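Local coordinates for putative phosphosugar isomerase (PDB 3G68), which probably binds phosphorylated sugars and may isomerise them, as expected of a double-SIS-domain protein related to the isomerase part of glucosamine-6-phosphate synthase, at residues Ile4-Met8 against Gln319-Glu324; His47-Gln51 against Ile219-Glu225; Tyr55-Leu60 against Gly158-Ala162; Tyr147-Leu152 against Thr311-Val316. All coordinates share one frame; numbering follows the deposited sequence.

Interaction 1. Residues Ile4-Met8 against Gln319-Glu324; sequences IQDYM and QLICGE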
loop_
_atom_site.group_PDB
_atom_site.type_symbol
_atom_site.label_atom_id
_atom_site.label_comp_id
_atom_site.label_asym_id
_atom_site.label_seq_id
_atom_site.Cartn_x
_atom_site.Cartn_y
_atom_site.Cartn_z
ATOM N N ILE B 4 19.229 -14.467 -43.749
ATOM C CA ILE B 4 20.186 -14.834 -42.734
ATOM C C ILE B 4 19.782 -14.166 -41.402
ATOM O O ILE B 4 19.772 -14.818 -40.364
ATOM C CB ILE B 4 21.618 -14.383 -43.159
ATOM C CG1 ILE B 4 22.157 -15.265 -44.310
ATOM C CG2 ILE B 4 22.590 -14.446 -41.996
ATOM C CD1 ILE B 4 23.446 -14.640 -45.000
ATOM N N GLN B 5 19.400 -12.887 -41.455
ATOM C CA GLN B 5 19.034 -12.149 -40.231
ATOM C C GLN B 5 17.813 -12.778 -39.538
ATOM O O GLN B 5 17.789 -12.860 -38.303
ATOM C CB GLN B 5 18.756 -10.679 -40.504
ATOM C CG GLN B 5 19.917 -9.823 -41.068
ATOM C CD GLN B 5 19.998 -9.757 -42.606
ATOM O OE1 GLN B 5 19.916 -10.759 -43.309
ATOM N NE2 GLN B 5 20.139 -8.553 -43.118
ATOM N N ASP B 6 16.823 -13.208 -40.334
ATOM C CA ASP B 6 15.633 -13.880 -39.809
ATOM C C ASP B 6 16.032 -15.138 -39.043
ATOM O O ASP B 6 15.566 -15.340 -37.918
ATOM C CB ASP B 6 14.624 -14.246 -40.907
ATOM C CG ASP B 6 13.998 -13.023 -41.574
ATOM O OD1 ASP B 6 13.750 -11.999 -40.916
ATOM O OD2 ASP B 6 13.756 -13.082 -42.782
ATOM N N TYR B 7 16.889 -15.957 -39.658
ATOM C CA TYR B 7 17.351 -17.180 -39.040
ATOM C C TYR B 7 18.203 -16.912 -37.820
ATOM O O TYR B 7 18.072 -17.664 -36.851
ATOM C CB TYR B 7 18.062 -18.097 -40.033
ATOM C CG TYR B 7 17.164 -18.658 -41.112
ATOM C CD1 TYR B 7 15.991 -19.349 -40.782
ATOM C CD2 TYR B 7 17.523 -18.589 -42.465
ATOM C CE1 TYR B 7 15.176 -19.898 -41.768
ATOM C CE2 TYR B 7 16.709 -19.153 -43.462
ATOM C CZ TYR B 7 15.540 -19.787 -43.101
ATOM O OH TYR B 7 14.744 -20.347 -44.054
HETATM N N MSE B 8 19.065 -15.880 -37.853
HETATM C CA MSE B 8 19.854 -15.495 -36.643
HETATM C C MSE B 8 18.910 -15.097 -35.490
HETATM O O MSE B 8 18.999 -15.632 -34.397
HETATM C CB MSE B 8 20.828 -14.352 -36.932
HETATM C CG MSE B 8 21.988 -14.769 -37.783
HETATM SE SE MSE B 8 23.059 -13.240 -38.251
HETATM C CE MSE B 8 23.823 -13.048 -36.297
ATOM N N GLN B 319 28.579 -12.945 -38.619
ATOM C CA GLN B 319 27.418 -13.469 -39.350
ATOM C C GLN B 319 26.502 -12.372 -39.798
ATOM O O GLN B 319 25.912 -12.475 -40.878
ATOM C CB GLN B 319 26.636 -14.460 -38.489
ATOM C CG GLN B 319 27.384 -15.742 -38.217
ATOM C CD GLN B 319 26.852 -16.454 -37.010
ATOM O OE1 GLN B 319 26.390 -15.819 -36.046
ATOM N NE2 GLN B 319 26.904 -17.791 -37.039
ATOM N N LEU B 320 26.343 -11.308 -39.005
ATOM C CA LEU B 320 25.492 -10.197 -39.427
ATOM C C LEU B 320 26.082 -9.479 -40.624
ATOM O O LEU B 320 25.332 -9.023 -41.516
ATOM C CB LEU B 320 25.107 -9.243 -38.288
ATOM C CG LEU B 320 24.077 -8.185 -38.637
ATOM C CD1 LEU B 320 22.767 -8.806 -39.221
ATOM C CD2 LEU B 320 23.755 -7.380 -37.392
ATOM N N ILE B 321 27.418 -9.368 -40.665
ATOM C CA ILE B 321 28.100 -8.818 -41.828
ATOM C C ILE B 321 27.743 -9.648 -43.054
ATOM O O ILE B 321 27.458 -9.077 -44.094
ATOM C CB ILE B 321 29.631 -8.750 -41.674
ATOM C CG1 ILE B 321 30.022 -7.611 -40.742
ATOM C CG2 ILE B 321 30.304 -8.510 -43.054
ATOM C CD1 ILE B 321 31.527 -7.602 -40.318
ATOM N N CYS B 322 27.716 -10.978 -42.899
ATOM C CA CYS B 322 27.362 -11.879 -44.006
ATOM C C CYS B 322 25.958 -11.641 -44.538
ATOM O O CYS B 322 25.711 -11.798 -45.732
ATOM C CB CYS B 322 27.547 -13.349 -43.626
ATOM S SG CYS B 322 29.250 -13.808 -43.195
ATOM N N GLY B 323 25.024 -11.294 -43.655
ATOM C CA GLY B 323 23.667 -11.019 -44.065
ATOM C C GLY B 323 23.509 -9.649 -44.704
ATOM O O GLY B 323 22.764 -9.512 -45.691
ATOM N N GLU B 324 24.217 -8.646 -44.186
ATOM C CA GLU B 324 24.005 -7.254 -44.620
ATOM C C GLU B 324 24.887 -6.634 -45.713
ATOM O O GLU B 324 24.412 -5.878 -46.573
ATOM C CB GLU B 324 24.120 -6.325 -43.428
ATOM C CG GLU B 324 23.044 -6.537 -42.380
ATOM C CD GLU B 324 23.039 -5.400 -41.323
ATOM O OE1 GLU B 324 24.015 -4.625 -41.278
ATOM O OE2 GLU B 324 22.064 -5.288 -40.534
HETATM O O HOH W 1 20.605 -10.963 -45.911
HETATM O O HOH W 2 19.768 -6.172 -41.017
#
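Ile4, Gln5 and Met8 form a ridge that lies against Gln319, Leu320, Gly323 and Glu324, packing the first helix of this double-SIS fold against helix 316-324, which follows the second sheet. The short axes run roughly antiparallel (147°), 9.5 Å apart. The CA atoms of Ile4 and Gly323 approach to 5.3 Å, since Gly323 has no side chain to hold the backbones farther apart. Ile4 lays CD1 on that bare backbone, 3.7 Å from Gly323 CA, its CG1 branch turned beside the backbone N and extended beyond (chi2 166°). Gln5 is bent at chi2 (91°), which folds its amide over the Gly323 backbone while CG rests 3.5 Å from Leu320 CD1. Two waters bind that amide: one donates to both Gln5 OE1 and Gly323 O, the other accepts from Gln5 NE2 and donates to Glu324 OE2. At the helix turn beyond, the selenomethionine Met8 bends at chi3 so that SE and CE both lie against Gln319 CB. The carboxamide of Gln319 has its own partner: Gln319 OE1 is hydrogen-bonded to Tyr148 OH. Alongside, Met8 CE reaches to 3.8 Å from Gln319 OE1.

Interaction 2. Residues His47-Gln51 against Ile219-Glu225; sequences HSGVQ and IYGDTLE
The His47 ring takes Leu224 CB and Glu225 N over one face and the carboxylate of Glu225 at its edge, on the seam where a helix of the first SIS domain, 43-59, meets helix 220-234 beside the second sheet. Leu224 CB makes a CH-pi contact, 3.9 Å from the centroid of the His47 ring. In the ring plane, His47 ND1 donates an almost straight bond (174°) to Glu225 OE1, which receives it on its anti lone pair; this fixes the rotation of the imidazole. Glu225 OE1 also bonds Thr44 OG1, and OE2 pairs with Lys229, so the carboxylate is held from both oxygens. A second flat pair is stacked: the Gln51 amide lies over the Asp222 carboxylate with planes 9° apart. The bend of Gln51 at chi2 (58°) brings OE1 to the start of helix 220-234, while NE2 bonds Asp218 O. The Asp222 carboxylate has its polar partners elsewhere, Tyr147 among them. Between these polar ends the backbones close to 4.0 Å, from Gln51 CA to Gly221 CA, and Val50 CG1 sits on the glycine. Asp222 N donates to Gln51 OE1 at 2.9 Å.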
loop_
_atom_site.group_PDB
_atom_site.type_symbol
_atom_site.label_atom_id
_atom_site.label_comp_id
_atom_site.label_asym_id
_atom_site.label_seq_id
_atom_site.Cartn_x
_atom_site.Cartn_y
_atom_site.Cartn_z
ATOM N N HIS B 47 33.114 -27.556 -38.167
ATOM C CA HIS B 47 33.424 -26.457 -37.239
ATOM C C HIS B 47 32.704 -26.578 -35.908
ATOM O O HIS B 47 33.235 -26.160 -34.891
ATOM C CB HIS B 47 33.161 -25.069 -37.852
ATOM C CG HIS B 47 33.959 -24.791 -39.106
ATOM N ND1 HIS B 47 33.473 -24.019 -40.144
ATOM C CD2 HIS B 47 35.166 -25.249 -39.515
ATOM C CE1 HIS B 47 34.378 -23.970 -41.114
ATOM N NE2 HIS B 47 35.413 -24.713 -40.762
ATOM N N SER B 48 31.481 -27.099 -35.927
ATOM C CA SER B 48 30.734 -27.297 -34.678
ATOM C C SER B 48 31.530 -28.250 -33.780
ATOM O O SER B 48 31.678 -27.987 -32.593
ATOM C CB SER B 48 29.289 -27.766 -34.925
ATOM O OG SER B 48 29.240 -29.112 -35.374
ATOM N N GLY B 49 32.085 -29.320 -34.367
ATOM C CA GLY B 49 32.956 -30.251 -33.646
ATOM C C GLY B 49 34.258 -29.619 -33.161
ATOM O O GLY B 49 34.669 -29.803 -32.006
ATOM N N VAL B 50 34.900 -28.839 -34.015
ATOM C CA VAL B 50 36.118 -28.148 -33.620
ATOM C C VAL B 50 35.849 -27.254 -32.406
ATOM O O VAL B 50 36.616 -27.220 -31.449
ATOM C CB VAL B 50 36.672 -27.263 -34.768
ATOM C CG1 VAL B 50 37.887 -26.479 -34.313
ATOM C CG2 VAL B 50 36.996 -28.073 -36.005
ATOM N N GLN B 51 34.738 -26.527 -32.450
ATOM C CA GLN B 51 34.431 -25.581 -31.403
ATOM C C GLN B 51 34.091 -26.209 -30.068
ATOM O O GLN B 51 34.581 -25.728 -29.048
ATOM C CB GLN B 51 33.280 -24.643 -31.820
ATOM C CG GLN B 51 32.902 -23.600 -30.770
ATOM C CD GLN B 51 34.060 -22.726 -30.381
ATOM O OE1 GLN B 51 34.857 -22.281 -31.246
ATOM N NE2 GLN B 51 34.168 -22.442 -29.095
ATOM N N ILE B 219 37.978 -20.069 -29.086
ATOM C CA ILE B 219 37.001 -19.851 -30.138
ATOM C C ILE B 219 37.580 -20.198 -31.530
ATOM O O ILE B 219 37.145 -19.684 -32.541
ATOM C CB ILE B 219 36.365 -18.426 -30.061
ATOM C CG1 ILE B 219 37.431 -17.339 -30.043
ATOM C CG2 ILE B 219 35.398 -18.379 -28.829
ATOM C CD1 ILE B 219 36.885 -15.867 -30.315
ATOM N N TYR B 220 38.522 -21.137 -31.581
ATOM C CA TYR B 220 39.117 -21.521 -32.865
ATOM C C TYR B 220 38.075 -22.051 -33.890
ATOM O O TYR B 220 38.051 -21.618 -35.024
ATOM C CB TYR B 220 40.261 -22.529 -32.629
ATOM C CG TYR B 220 40.948 -22.947 -33.902
ATOM C CD1 TYR B 220 41.536 -22.007 -34.726
ATOM C CD2 TYR B 220 40.986 -24.289 -34.284
ATOM C CE1 TYR B 220 42.166 -22.390 -35.899
ATOM C CE2 TYR B 220 41.584 -24.685 -35.456
ATOM C CZ TYR B 220 42.179 -23.741 -36.257
ATOM O OH TYR B 220 42.770 -24.141 -37.425
ATOM N N GLY B 221 37.178 -22.917 -33.463
ATOM C CA GLY B 221 36.127 -23.434 -34.362
ATOM C C GLY B 221 35.267 -22.286 -34.890
ATOM O O GLY B 221 35.004 -22.211 -36.092
ATOM N N ASP B 222 34.825 -21.404 -33.989
ATOM C CA ASP B 222 34.041 -20.206 -34.402
ATOM C C ASP B 222 34.812 -19.290 -35.347
ATOM O O ASP B 222 34.205 -18.674 -36.219
ATOM C CB ASP B 222 33.584 -19.395 -33.190
ATOM C CG ASP B 222 32.498 -20.099 -32.379
ATOM O OD1 ASP B 222 31.730 -20.929 -32.951
ATOM O OD2 ASP B 222 32.397 -19.770 -31.175
ATOM N N THR B 223 36.124 -19.200 -35.187
ATOM C CA THR B 223 36.995 -18.375 -36.067
ATOM C C THR B 223 36.998 -18.940 -37.472
ATOM O O THR B 223 36.833 -18.216 -38.425
ATOM C CB THR B 223 38.414 -18.263 -35.480
ATOM O OG1 THR B 223 38.291 -17.678 -34.169
ATOM C CG2 THR B 223 39.338 -17.397 -36.354
ATOM N N LEU B 224 37.149 -20.259 -37.587
ATOM C CA LEU B 224 37.075 -20.958 -38.865
ATOM C C LEU B 224 35.687 -20.824 -39.520
ATOM O O LEU B 224 35.573 -20.639 -40.734
ATOM C CB LEU B 224 37.400 -22.432 -38.662
ATOM C CG LEU B 224 38.802 -22.773 -38.207
ATOM C CD1 LEU B 224 38.914 -24.334 -38.037
ATOM C CD2 LEU B 224 39.818 -22.246 -39.247
ATOM N N GLU B 225 34.642 -20.894 -38.715
ATOM C CA GLU B 225 33.259 -20.774 -39.228
ATOM C C GLU B 225 32.980 -19.372 -39.736
ATOM O O GLU B 225 32.408 -19.210 -40.812
ATOM C CB GLU B 225 32.237 -21.173 -38.163
ATOM C CG GLU B 225 30.787 -20.920 -38.523
ATOM C CD GLU B 225 30.307 -21.639 -39.772
ATOM O OE1 GLU B 225 31.009 -22.558 -40.264
ATOM O OE2 GLU B 225 29.182 -21.290 -40.218
HETATM O O HOH W 3 37.914 -24.462 -30.940
#

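Interaction 3. Residues Tyr55-Leu60 against Gly158-Ala162; sequences YLQNLL and GLQIA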
loop_
_atom_site.group_PDB
_atom_site.type_symbol
_atom_site.label_atom_id
_atom_site.label_comp_id
_atom_site.label_asym_id
_atom_site.label_seq_id
_atom_site.Cartn_x
_atom_site.Cartn_y
_atom_site.Cartn_z
ATOM N N TYR B 55 35.306 -28.291 -24.885
ATOM C CA TYR B 55 34.327 -28.340 -23.790
ATOM C C TYR B 55 34.062 -29.753 -23.378
ATOM O O TYR B 55 34.080 -30.076 -22.183
ATOM C CB TYR B 55 33.019 -27.691 -24.244
ATOM C CG TYR B 55 31.841 -27.782 -23.285
ATOM C CD1 TYR B 55 31.740 -26.928 -22.200
ATOM C CD2 TYR B 55 30.791 -28.674 -23.519
ATOM C CE1 TYR B 55 30.656 -27.005 -21.329
ATOM C CE2 TYR B 55 29.690 -28.726 -22.666
ATOM C CZ TYR B 55 29.626 -27.877 -21.587
ATOM O OH TYR B 55 28.530 -27.902 -20.731
ATOM N N LEU B 56 33.848 -30.604 -24.375
ATOM C CA LEU B 56 33.522 -31.979 -24.141
ATOM C C LEU B 56 34.669 -32.751 -23.518
ATOM O O LEU B 56 34.447 -33.567 -22.612
ATOM C CB LEU B 56 33.072 -32.645 -25.420
ATOM C CG LEU B 56 31.696 -32.195 -25.894
ATOM C CD1 LEU B 56 31.414 -32.870 -27.257
ATOM C CD2 LEU B 56 30.640 -32.519 -24.849
ATOM N N GLN B 57 35.880 -32.486 -24.008
ATOM C CA GLN B 57 37.079 -33.124 -23.464
ATOM C C GLN B 57 37.244 -32.755 -21.979
ATOM O O GLN B 57 37.642 -33.586 -21.173
ATOM C CB GLN B 57 38.312 -32.718 -24.278
ATOM C CG GLN B 57 39.617 -33.468 -23.921
ATOM C CD GLN B 57 39.618 -34.973 -24.249
ATOM O OE1 GLN B 57 38.768 -35.484 -24.974
ATOM N NE2 GLN B 57 40.614 -35.668 -23.740
ATOM N N ASN B 58 36.955 -31.501 -21.641
ATOM C CA ASN B 58 36.984 -31.036 -20.267
ATOM C C ASN B 58 35.877 -31.687 -19.413
ATOM O O ASN B 58 36.138 -32.134 -18.305
ATOM C CB ASN B 58 36.848 -29.525 -20.238
ATOM C CG ASN B 58 36.933 -28.955 -18.857
ATOM O OD1 ASN B 58 35.900 -28.689 -18.223
ATOM N ND2 ASN B 58 38.148 -28.785 -18.357
ATOM N N LEU B 59 34.668 -31.801 -19.954
ATOM C CA LEU B 59 33.517 -32.345 -19.208
ATOM C C LEU B 59 33.567 -33.852 -18.965
ATOM O O LEU B 59 33.378 -34.306 -17.838
ATOM C CB LEU B 59 32.214 -32.001 -19.946
ATOM C CG LEU B 59 30.856 -32.333 -19.321
ATOM C CD1 LEU B 59 30.705 -31.701 -17.944
ATOM C CD2 LEU B 59 29.744 -31.890 -20.239
ATOM N N LEU B 60 33.828 -34.620 -20.019
ATOM C CA LEU B 60 33.788 -36.074 -19.955
ATOM C C LEU B 60 35.116 -36.751 -19.555
ATOM O O LEU B 60 36.180 -36.092 -19.479
ATOM C CB LEU B 60 33.299 -36.618 -21.300
ATOM C CG LEU B 60 31.952 -36.099 -21.789
ATOM C CD1 LEU B 60 31.675 -36.633 -23.153
ATOM C CD2 LEU B 60 30.846 -36.521 -20.766
ATOM N N GLY B 158 26.981 -34.047 -24.049
ATOM C CA GLY B 158 28.010 -34.108 -23.011
ATOM C C GLY B 158 27.418 -34.031 -21.619
ATOM O O GLY B 158 27.636 -34.910 -20.793
ATOM N N LEU B 159 26.646 -32.984 -21.371
ATOM C CA LEU B 159 26.014 -32.763 -20.072
ATOM C C LEU B 159 25.122 -33.927 -19.598
ATOM O O LEU B 159 25.119 -34.281 -18.417
ATOM C CB LEU B 159 25.226 -31.434 -20.107
ATOM C CG LEU B 159 26.090 -30.157 -20.067
ATOM C CD1 LEU B 159 25.257 -28.873 -20.374
ATOM C CD2 LEU B 159 26.780 -30.037 -18.690
ATOM N N GLN B 160 24.362 -34.481 -20.529
ATOM C CA GLN B 160 23.444 -35.602 -20.306
ATOM C C GLN B 160 24.203 -36.876 -19.967
ATOM O O GLN B 160 23.797 -37.627 -19.080
ATOM C CB GLN B 160 22.565 -35.800 -21.545
ATOM C CG GLN B 160 21.482 -34.692 -21.723
ATOM C CD GLN B 160 20.174 -35.024 -21.022
ATOM O OE1 GLN B 160 19.781 -36.178 -20.971
ATOM N NE2 GLN B 160 19.469 -33.996 -20.522
ATOM N N ILE B 161 25.317 -37.097 -20.660
ATOM C CA ILE B 161 26.188 -38.240 -20.378
ATOM C C ILE B 161 26.819 -38.034 -19.011
ATOM O O ILE B 161 26.738 -38.909 -18.174
ATOM C CB ILE B 161 27.290 -38.412 -21.415
ATOM C CG1 ILE B 161 26.715 -38.930 -22.727
ATOM C CG2 ILE B 161 28.333 -39.412 -20.936
ATOM C CD1 ILE B 161 27.701 -38.806 -23.886
ATOM N N ALA B 162 27.399 -36.858 -18.790
ATOM C CA ALA B 162 28.082 -36.525 -17.540
ATOM C C ALA B 162 27.195 -36.746 -16.306
ATOM O O ALA B 162 27.632 -37.313 -15.292
ATOM C CB ALA B 162 28.586 -35.073 -17.593
#
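Leu56, Leu59 and Leu60 crowd round the shallow hollow that Gly158 leaves in helix 145-165. Leu56 CD2 reaches 3.6 Å from Gly158 CA, and Leu59 CD2 presses on the next part of the same backbone, 3.4 Å from Gly158 C. Leu60, just past the helix end, brings CD2 to Gly158 O and fits it beside Ile161, 3.8 Å from Ile161 CG2. Leu59 owes its reach to a CG anti to the backbone N (chi1 -174°), which lets CD2 enter the hollow while CG and CD1 both rest against the small bump of Ala162 CB, each 4.0 Å from it. The two helices run almost parallel here, at 8°, with short axes 10.3 Å apart, and both flank the first parallel sheet of the SIS domain, a Rossmann-like alpha-beta-alpha layering. Leu56 touches Ile39 of strand 36-40, and both Leu60 and Ile161 touch Ile37 there, so this seam closes over the sheet. Tyr55 OH butts into the fork of Leu159, 3.4 Å from Leu159 CG, with both methyls equally near. Leu159 CG lies at the ring edge, near its plane, and the two side chains cross at about a right angle. That hydroxyl is hydrogen-bonded to Tyr309 OH.

Interaction 4. Residues Tyr147-Leu152 against Thr311-Val316; sequences YYCTKL and TFNFIV
Tyr147 opens the contact by touching Ile315, its CE2 lying 4.0 Å from Ile315 CD1 with the two side chains crossing at about a right angle. Its hydroxyl is bonded to Asp222 OD1. Tyr148 follows and has more of its surface buried by the loop than any other residue of 147-152. Its CE1 lies 3.4 Å from Thr311 O, which sits at the ring edge in the ring plane, and its flank slides past Phe312 in the opposite direction. Farther out, Tyr148 OH comes 3.4 Å from Val316 CG2 and 3.6 Å from Ile315 CG1, while its hydrogen bond goes to Gln319 OE1. One turn on, Lys151 bends at chi3 (-71°), passing CE over a face of the Tyr147 ring before the ammonium meets Thr311 tip to tip. Lys151 NZ donates to Thr311 OG1 at 2.6 Å and to Thr311 O at 3.1 Å; the carbonyl is approached from above its plane, 48° out of it. A salt bridge to Asp222 OD1 gives this buried charge a counter-ion, and Asp222 OD2 takes hold of Thr311 OG1. Leu152 ends the walk with CB at 4.2 Å from Phe312 CE1. Thr311 CG2 of the same loop lies over the centre of one face of the Phe312 ring, which receives Tyr148 O at its edge. The loop, which contains a type I turn from Asn313 to Val316, thus joins the second SIS half to helix 145-165 of the first; Lys151, Thr311 and Asp222 form a buried polar cluster beside the aromatic rings, at the seam between the two halves of a double-SIS protein.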
loop_
_atom_site.group_PDB
_atom_site.type_symbol
_atom_site.label_atom_id
_atom_site.label_comp_id
_atom_site.label_asym_id
_atom_site.label_seq_id
_atom_site.Cartn_x
_atom_site.Cartn_y
_atom_site.Cartn_z
ATOM N N TYR B 147 24.200 -23.808 -37.043
ATOM C CA TYR B 147 25.525 -23.893 -36.440
ATOM C C TYR B 147 25.386 -23.804 -34.910
ATOM O O TYR B 147 25.860 -24.695 -34.216
ATOM C CB TYR B 147 26.457 -22.797 -37.010
ATOM C CG TYR B 147 27.850 -22.766 -36.395
ATOM C CD1 TYR B 147 28.688 -23.881 -36.459
ATOM C CD2 TYR B 147 28.326 -21.634 -35.728
ATOM C CE1 TYR B 147 29.950 -23.855 -35.902
ATOM C CE2 TYR B 147 29.599 -21.621 -35.149
ATOM C CZ TYR B 147 30.401 -22.731 -35.258
ATOM O OH TYR B 147 31.677 -22.740 -34.732
ATOM N N TYR B 148 24.762 -22.727 -34.401
ATOM C CA TYR B 148 24.511 -22.539 -32.959
ATOM C C TYR B 148 23.744 -23.719 -32.330
ATOM O O TYR B 148 24.121 -24.228 -31.279
ATOM C CB TYR B 148 23.748 -21.256 -32.689
ATOM C CG TYR B 148 24.579 -20.017 -32.917
ATOM C CD1 TYR B 148 25.644 -19.697 -32.064
ATOM C CD2 TYR B 148 24.290 -19.152 -33.958
ATOM C CE1 TYR B 148 26.417 -18.550 -32.272
ATOM C CE2 TYR B 148 25.044 -17.997 -34.159
ATOM C CZ TYR B 148 26.102 -17.712 -33.322
ATOM O OH TYR B 148 26.863 -16.592 -33.507
ATOM N N CYS B 149 22.666 -24.154 -32.981
ATOM C CA CYS B 149 21.871 -25.230 -32.424
ATOM C C CYS B 149 22.615 -26.577 -32.450
ATOM O O CYS B 149 22.347 -27.405 -31.596
ATOM C CB CYS B 149 20.516 -25.333 -33.124
ATOM S SG CYS B 149 19.421 -23.938 -32.891
ATOM N N THR B 150 23.557 -26.784 -33.382
ATOM C CA THR B 150 24.343 -28.040 -33.452
ATOM C C THR B 150 25.411 -28.029 -32.330
ATOM O O THR B 150 25.607 -29.028 -31.611
ATOM C CB THR B 150 24.959 -28.243 -34.872
ATOM O OG1 THR B 150 23.883 -28.384 -35.832
ATOM C CG2 THR B 150 25.890 -29.467 -34.931
ATOM N N LYS B 151 26.092 -26.894 -32.146
ATOM C CA LYS B 151 27.012 -26.750 -31.021
ATOM C C LYS B 151 26.280 -27.000 -29.683
ATOM O O LYS B 151 26.780 -27.719 -28.835
ATOM C CB LYS B 151 27.646 -25.376 -30.986
ATOM C CG LYS B 151 28.598 -25.092 -32.145
ATOM C CD LYS B 151 29.339 -23.774 -31.902
ATOM C CE LYS B 151 28.428 -22.520 -32.035
ATOM N NZ LYS B 151 29.203 -21.269 -31.942
ATOM N N LEU B 152 25.099 -26.406 -29.513
ATOM C CA LEU B 152 24.311 -26.614 -28.295
ATOM C C LEU B 152 23.989 -28.094 -28.116
ATOM O O LEU B 152 24.156 -28.638 -27.035
ATOM C CB LEU B 152 22.997 -25.831 -28.339
ATOM C CG LEU B 152 22.040 -25.945 -27.151
ATOM C CD1 LEU B 152 22.696 -25.610 -25.809
ATOM C CD2 LEU B 152 20.866 -24.979 -27.391
ATOM N N THR B 311 30.863 -18.935 -26.972
ATOM C CA THR B 311 30.597 -19.394 -28.328
ATOM C C THR B 311 29.185 -18.990 -28.811
ATOM O O THR B 311 28.945 -18.877 -29.984
ATOM C CB THR B 311 30.810 -20.929 -28.488
ATOM O OG1 THR B 311 30.832 -21.271 -29.885
ATOM C CG2 THR B 311 29.709 -21.718 -27.765
ATOM N N PHE B 312 28.249 -18.783 -27.904
ATOM C CA PHE B 312 26.892 -18.381 -28.310
ATOM C C PHE B 312 26.713 -16.916 -28.616
ATOM O O PHE B 312 25.595 -16.503 -28.913
ATOM C CB PHE B 312 25.867 -18.859 -27.282
ATOM C CG PHE B 312 25.860 -20.318 -27.161
ATOM C CD1 PHE B 312 25.500 -21.100 -28.265
ATOM C CD2 PHE B 312 26.300 -20.949 -25.998
ATOM C CE1 PHE B 312 25.548 -22.503 -28.176
ATOM C CE2 PHE B 312 26.326 -22.338 -25.918
ATOM C CZ PHE B 312 25.948 -23.107 -27.009
ATOM N N ASN B 313 27.782 -16.127 -28.486
ATOM C CA ASN B 313 27.727 -14.720 -28.820
ATOM C C ASN B 313 28.818 -14.181 -29.725
ATOM O O ASN B 313 28.558 -13.233 -30.440
ATOM C CB ASN B 313 27.847 -13.878 -27.544
ATOM C CG ASN B 313 26.758 -14.149 -26.508
ATOM O OD1 ASN B 313 26.999 -13.911 -25.334
ATOM N ND2 ASN B 313 25.570 -14.603 -26.926
ATOM N N PHE B 314 30.027 -14.751 -29.699
ATOM C CA PHE B 314 31.185 -14.049 -30.293
ATOM C C PHE B 314 31.134 -13.701 -31.774
ATOM O O PHE B 314 31.518 -12.586 -32.154
ATOM C CB PHE B 314 32.523 -14.743 -29.995
ATOM C CG PHE B 314 33.523 -13.820 -29.403
ATOM C CD1 PHE B 314 34.000 -12.739 -30.122
ATOM C CD2 PHE B 314 33.943 -13.998 -28.080
ATOM C CE1 PHE B 314 34.932 -11.851 -29.538
ATOM C CE2 PHE B 314 34.819 -13.122 -27.496
ATOM C CZ PHE B 314 35.307 -12.039 -28.223
ATOM N N ILE B 315 30.663 -14.623 -32.607
ATOM C CA ILE B 315 30.672 -14.390 -34.042
ATOM C C ILE B 315 29.372 -13.815 -34.614
ATOM O O ILE B 315 29.271 -13.616 -35.825
ATOM C CB ILE B 315 31.173 -15.610 -34.861
ATOM C CG1 ILE B 315 30.245 -16.806 -34.788
ATOM C CG2 ILE B 315 32.571 -16.029 -34.422
ATOM C CD1 ILE B 315 30.632 -17.869 -35.841
ATOM N N VAL B 316 28.397 -13.517 -33.750
ATOM C CA VAL B 316 27.149 -12.837 -34.193
ATOM C C VAL B 316 27.449 -11.650 -35.130
ATOM O O VAL B 316 26.840 -11.558 -36.199
ATOM C CB VAL B 316 26.253 -12.425 -32.986
ATOM C CG1 VAL B 316 25.107 -11.493 -33.394
ATOM C CG2 VAL B 316 25.682 -13.646 -32.359
#

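All four contacts are buried, yet they differ in depth and chemistry. Interactions 2 and 4 lie near the centre of the chain, their centres 9 Å apart, and share the polar network of Asp222. Interactions 1 and 3 sit farther out, on opposite sides of that centre, about 30 Å between their own centres. Interaction 3 is apolar across its segments, within the first SIS half; it shares helix 43-59 with interaction 2 and helix 145-165 with interaction 4. Interaction 1 adds water bridges to apolar packing and meets interaction 4 at the polar end of Gln319 and where Met8 lies against Val316.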